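Local atomic coordinates of peptidoglycan glycosyltransferase (Atopobium parvulum, PDB entry 4OVD), a protein that belongs to the penicillin-binding proteins, combining a dimerisation domain with a transpeptidase domain. Residues Leu465-Gly477 against Tyr483-Gln495. Residues are numbered along the deposited sequence; the frame is centred on the assembly and turned at random.
Sequences LDMMTTVVKEGTG and YGYTVAGKTGTGQ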
loop_
_atom_site.group_PDB
_atom_site.type_symbol
_atom_site.label_atom_id
_atom_site.label_comp_id
_atom_site.label_asym_id
_atom_site.label_seq_id
_atom_site.Cartn_x
_atom_site.Cartn_y
_atom_site.Cartn_z
ATOM N N LEU A 465 -17.332 4.983 -0.967
ATOM C CA LEU A 465 -17.200 4.781 0.456
ATOM C C LEU A 465 -18.461 4.120 1.018
ATOM O O LEU A 465 -18.370 3.236 1.901
ATOM C CB LEU A 465 -16.984 6.096 1.206
ATOM C CG LEU A 465 -15.609 6.749 1.173
ATOM C CD1 LEU A 465 -15.662 8.142 1.860
ATOM C CD2 LEU A 465 -14.547 5.842 1.807
ATOM N N ASP A 466 -19.626 4.583 0.547
ATOM C CA ASP A 466 -20.885 3.982 0.956
ATOM C C ASP A 466 -20.884 2.476 0.670
ATOM O O ASP A 466 -21.274 1.678 1.511
ATOM C CB ASP A 466 -22.098 4.645 0.311
ATOM C CG ASP A 466 -23.403 4.220 0.984
ATOM O OD1 ASP A 466 -23.606 4.614 2.149
ATOM O OD2 ASP A 466 -24.215 3.497 0.357
HETATM N N MSE A 467 -20.436 2.079 -0.500
HETATM C CA MSE A 467 -20.407 0.678 -0.816
HETATM C C MSE A 467 -19.354 -0.048 -0.014
HETATM O O MSE A 467 -19.596 -1.141 0.428
HETATM C CB MSE A 467 -20.229 0.331 -2.282
HETATM C CG MSE A 467 -21.358 0.911 -3.076
HETATM SE SE MSE A 467 -21.264 0.457 -4.979
HETATM C CE MSE A 467 -19.841 1.690 -5.566
HETATM N N MSE A 468 -18.214 0.582 0.249
HETATM C CA MSE A 468 -17.151 -0.059 1.025
HETATM C C MSE A 468 -17.599 -0.213 2.447
HETATM O O MSE A 468 -17.123 -1.085 3.145
HETATM C CB MSE A 468 -15.902 0.747 0.948
HETATM C CG MSE A 468 -15.363 0.570 -0.462
HETATM SE SE MSE A 468 -13.902 1.898 -0.600
HETATM C CE MSE A 468 -12.595 1.179 0.658
ATOM N N THR A 469 -18.511 0.647 2.903
ATOM C CA THR A 469 -19.067 0.511 4.228
ATOM C C THR A 469 -19.982 -0.738 4.299
ATOM O O THR A 469 -19.968 -1.440 5.310
ATOM C CB THR A 469 -19.830 1.783 4.618
ATOM O OG1 THR A 469 -18.880 2.847 4.551
ATOM C CG2 THR A 469 -20.436 1.699 6.042
ATOM N N THR A 470 -20.733 -1.016 3.229
ATOM C CA THR A 470 -21.613 -2.192 3.129
ATOM C C THR A 470 -20.772 -3.431 3.182
ATOM O O THR A 470 -21.170 -4.402 3.802
ATOM C CB THR A 470 -22.379 -2.175 1.796
ATOM O OG1 THR A 470 -23.321 -1.105 1.838
ATOM C CG2 THR A 470 -23.178 -3.408 1.567
ATOM N N VAL A 471 -19.596 -3.384 2.590
ATOM C CA VAL A 471 -18.687 -4.540 2.592
ATOM C C VAL A 471 -18.366 -4.957 4.025
ATOM O O VAL A 471 -18.289 -6.128 4.337
ATOM C CB VAL A 471 -17.345 -4.280 1.849
ATOM C CG1 VAL A 471 -16.326 -5.445 2.058
ATOM C CG2 VAL A 471 -17.625 -4.129 0.334
ATOM N N VAL A 472 -18.131 -3.979 4.866
ATOM C CA VAL A 472 -17.704 -4.218 6.206
ATOM C C VAL A 472 -18.895 -4.455 7.103
ATOM O O VAL A 472 -18.813 -5.208 8.041
ATOM C CB VAL A 472 -16.830 -3.063 6.720
ATOM C CG1 VAL A 472 -16.530 -3.226 8.171
ATOM C CG2 VAL A 472 -15.501 -3.050 5.996
ATOM N N LYS A 473 -19.983 -3.759 6.865
ATOM C CA LYS A 473 -21.129 -3.981 7.715
ATOM C C LYS A 473 -21.909 -5.223 7.393
ATOM O O LYS A 473 -22.459 -5.906 8.311
ATOM C CB LYS A 473 -22.077 -2.769 7.652
ATOM C CG LYS A 473 -21.620 -1.599 8.534
ATOM C CD LYS A 473 -22.726 -0.549 8.640
ATOM C CE LYS A 473 -22.443 0.501 9.721
ATOM N NZ LYS A 473 -21.154 1.246 9.550
ATOM N N GLU A 474 -22.038 -5.494 6.095
ATOM C CA GLU A 474 -22.886 -6.554 5.637
ATOM C C GLU A 474 -22.261 -7.582 4.796
ATOM O O GLU A 474 -22.966 -8.474 4.374
ATOM C CB GLU A 474 -24.038 -5.902 4.805
ATOM C CG GLU A 474 -24.813 -4.927 5.684
ATOM C CD GLU A 474 -25.852 -4.049 5.020
ATOM O OE1 GLU A 474 -25.983 -3.924 3.747
ATOM O OE2 GLU A 474 -26.539 -3.430 5.870
ATOM N N GLY A 475 -20.951 -7.503 4.546
ATOM C CA GLY A 475 -20.338 -8.467 3.667
ATOM C C GLY A 475 -19.103 -9.148 4.168
ATOM O O GLY A 475 -18.949 -9.410 5.356
ATOM N N THR A 476 -18.154 -9.338 3.259
ATOM C CA THR A 476 -16.988 -10.127 3.564
ATOM C C THR A 476 -16.037 -9.451 4.464
ATOM O O THR A 476 -15.036 -10.033 4.875
ATOM C CB THR A 476 -16.232 -10.441 2.263
ATOM O OG1 THR A 476 -15.852 -9.207 1.645
ATOM C CG2 THR A 476 -17.119 -11.242 1.301
ATOM N N GLY A 477 -16.247 -8.176 4.700
ATOM C CA GLY A 477 -15.326 -7.451 5.530
ATOM C C GLY A 477 -15.798 -7.311 6.958
ATOM O O GLY A 477 -15.214 -6.578 7.715
ATOM N N TYR A 483 -15.492 -1.779 16.940
ATOM C CA TYR A 483 -16.493 -1.202 17.822
ATOM C C TYR A 483 -16.240 0.290 18.053
ATOM O O TYR A 483 -15.142 0.652 18.445
ATOM C CB TYR A 483 -16.484 -1.937 19.162
ATOM C CG TYR A 483 -17.587 -1.410 20.045
ATOM C CD1 TYR A 483 -18.931 -1.592 19.696
ATOM C CD2 TYR A 483 -17.290 -0.690 21.201
ATOM C CE1 TYR A 483 -19.951 -1.080 20.502
ATOM C CE2 TYR A 483 -18.293 -0.189 22.011
ATOM C CZ TYR A 483 -19.615 -0.385 21.657
ATOM O OH TYR A 483 -20.574 0.126 22.485
ATOM N N GLY A 484 -17.249 1.130 17.797
ATOM C CA GLY A 484 -17.163 2.599 17.964
ATOM C C GLY A 484 -16.671 3.409 16.749
ATOM O O GLY A 484 -16.660 4.642 16.777
ATOM N N TYR A 485 -16.285 2.741 15.653
ATOM C CA TYR A 485 -15.785 3.464 14.491
ATOM C C TYR A 485 -16.497 3.073 13.232
ATOM O O TYR A 485 -17.149 2.073 13.176
ATOM C CB TYR A 485 -14.302 3.142 14.309
ATOM C CG TYR A 485 -13.403 3.605 15.441
ATOM C CD1 TYR A 485 -13.183 2.824 16.569
ATOM C CD2 TYR A 485 -12.740 4.817 15.350
ATOM C CE1 TYR A 485 -12.349 3.272 17.583
ATOM C CE2 TYR A 485 -11.917 5.257 16.331
ATOM C CZ TYR A 485 -11.732 4.491 17.448
ATOM O OH TYR A 485 -10.897 4.988 18.383
ATOM N N THR A 486 -16.366 3.864 12.192
ATOM C CA THR A 486 -16.937 3.502 10.889
ATOM C C THR A 486 -15.773 3.006 10.087
ATOM O O THR A 486 -14.745 3.593 10.158
ATOM C CB THR A 486 -17.542 4.704 10.153
ATOM O OG1 THR A 486 -18.675 5.171 10.869
ATOM C CG2 THR A 486 -17.977 4.295 8.775
ATOM N N VAL A 487 -15.905 1.871 9.429
ATOM C CA VAL A 487 -14.833 1.288 8.594
ATOM C C VAL A 487 -15.417 1.000 7.230
ATOM O O VAL A 487 -16.439 0.340 7.114
ATOM C CB VAL A 487 -14.282 -0.002 9.214
ATOM C CG1 VAL A 487 -13.254 -0.716 8.319
ATOM C CG2 VAL A 487 -13.703 0.317 10.558
ATOM N N ALA A 488 -14.820 1.601 6.206
ATOM C CA ALA A 488 -15.205 1.342 4.840
ATOM C C ALA A 488 -14.001 0.543 4.288
ATOM O O ALA A 488 -12.870 0.964 4.436
ATOM C CB ALA A 488 -15.336 2.638 4.101
ATOM N N GLY A 489 -14.223 -0.623 3.734
ATOM C CA GLY A 489 -13.119 -1.352 3.232
ATOM C C GLY A 489 -13.467 -2.432 2.242
ATOM O O GLY A 489 -14.615 -2.604 1.872
ATOM N N LYS A 490 -12.441 -3.195 1.855
ATOM C CA LYS A 490 -12.602 -4.242 0.896
ATOM C C LYS A 490 -11.552 -5.353 1.105
ATOM O O LYS A 490 -10.388 -5.047 1.332
ATOM C CB LYS A 490 -12.421 -3.673 -0.518
ATOM C CG LYS A 490 -12.629 -4.733 -1.575
ATOM C CD LYS A 490 -14.089 -5.110 -1.745
ATOM C CE LYS A 490 -14.337 -6.129 -2.867
ATOM N NZ LYS A 490 -13.888 -7.454 -2.390
ATOM N N THR A 491 -12.024 -6.608 1.054
ATOM C CA THR A 491 -11.193 -7.773 1.103
ATOM C C THR A 491 -10.707 -8.100 -0.301
ATOM O O THR A 491 -11.262 -7.689 -1.290
ATOM C CB THR A 491 -11.968 -8.968 1.598
ATOM O OG1 THR A 491 -13.208 -9.066 0.880
ATOM C CG2 THR A 491 -12.272 -8.838 3.097
ATOM N N GLY A 492 -9.616 -8.824 -0.370
ATOM C CA GLY A 492 -9.105 -9.259 -1.607
ATOM C C GLY A 492 -8.424 -10.594 -1.487
ATOM O O GLY A 492 -7.860 -10.916 -0.471
ATOM N N THR A 493 -8.526 -11.353 -2.565
ATOM C CA THR A 493 -7.835 -12.548 -2.773
ATOM C C THR A 493 -7.045 -12.264 -4.050
ATOM O O THR A 493 -7.658 -12.051 -5.084
ATOM C CB THR A 493 -8.773 -13.725 -3.071
ATOM O OG1 THR A 493 -9.605 -13.930 -1.945
ATOM C CG2 THR A 493 -7.931 -14.970 -3.332
ATOM N N GLY A 494 -5.720 -12.214 -3.942
ATOM C CA GLY A 494 -4.830 -11.985 -5.041
ATOM C C GLY A 494 -3.875 -13.173 -5.265
ATOM O O GLY A 494 -4.073 -14.243 -4.719
ATOM N N GLN A 495 -2.901 -13.032 -6.153
ATOM C CA GLN A 495 -2.011 -14.141 -6.382
ATOM C C GLN A 495 -0.567 -13.755 -6.535
ATOM O O GLN A 495 -0.209 -12.661 -6.990
ATOM C CB GLN A 495 -2.364 -14.814 -7.687
ATOM C CG GLN A 495 -3.741 -15.380 -7.865
ATOM C CD GLN A 495 -3.886 -16.770 -7.339
ATOM O OE1 GLN A 495 -2.913 -17.539 -7.181
ATOM N NE2 GLN A 495 -5.106 -17.113 -7.053
HETATM O O HOH W 1 -18.207 0.056 9.312
HETATM O O HOH W 2 -16.133 -7.850 -0.657
#
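Thr-469 and Ala-488, their CA atoms 4.0 Å apart, mark the crossing of helix 465-474 over strand 487-495, whose axes approach to 5.5 Å at 76°. One backbone bond joins the two here: Gly-489 N donates to Met-468 O (3.0 Å, 158° at the hydrogen), arriving from above the carbonyl plane. Val-472 N, one turn on, bonds weakly to Thr-469 O, so within the helix segment it does not compete for Met-468 O. Ala-488 fits its small CB against the helix, 3.7 Å from Met-468 CB. Thr-469 OG1 bonds Leu-465 O, on the opposite carbonyl face from Thr-469 N. The bent Met-468 chain, a selenomethionine, brings CE against Gly-489 CA at 3.6 Å. Val-471 and Val-472 pack on two carbonyls along the helix-facing edge of the strand: CB and CG1 of Val-471 press on Gly-489 O, whereas Val-472 covers Val-487 O and crosses the Val-487 side chain at about a right angle, CG2 to CG1 4.0 Å. At the two flanks, one water links Lys-473 NZ to Val-487 N, and a second links Thr-476 OG1 to Lys-490 NZ. Beyond the helix, the hydroxyls of Thr-476 and Thr-491 share a hydrogen bond, OG1 to OG1 2.8 Å, in which either could donate; Thr-491 holds OG1 between its backbone N and carbonyl carbon (chi1 49°). The Thr-491 side chain also lies about 3 Å from a bound calcium ion, and Lys-490 NZ bonds Ser-351. Lys-490, Thr-491 and Gly-492 form the KTG motif on the edge strand of the five-stranded antiparallel sheet, a hallmark of penicillin-binding transpeptidase domains.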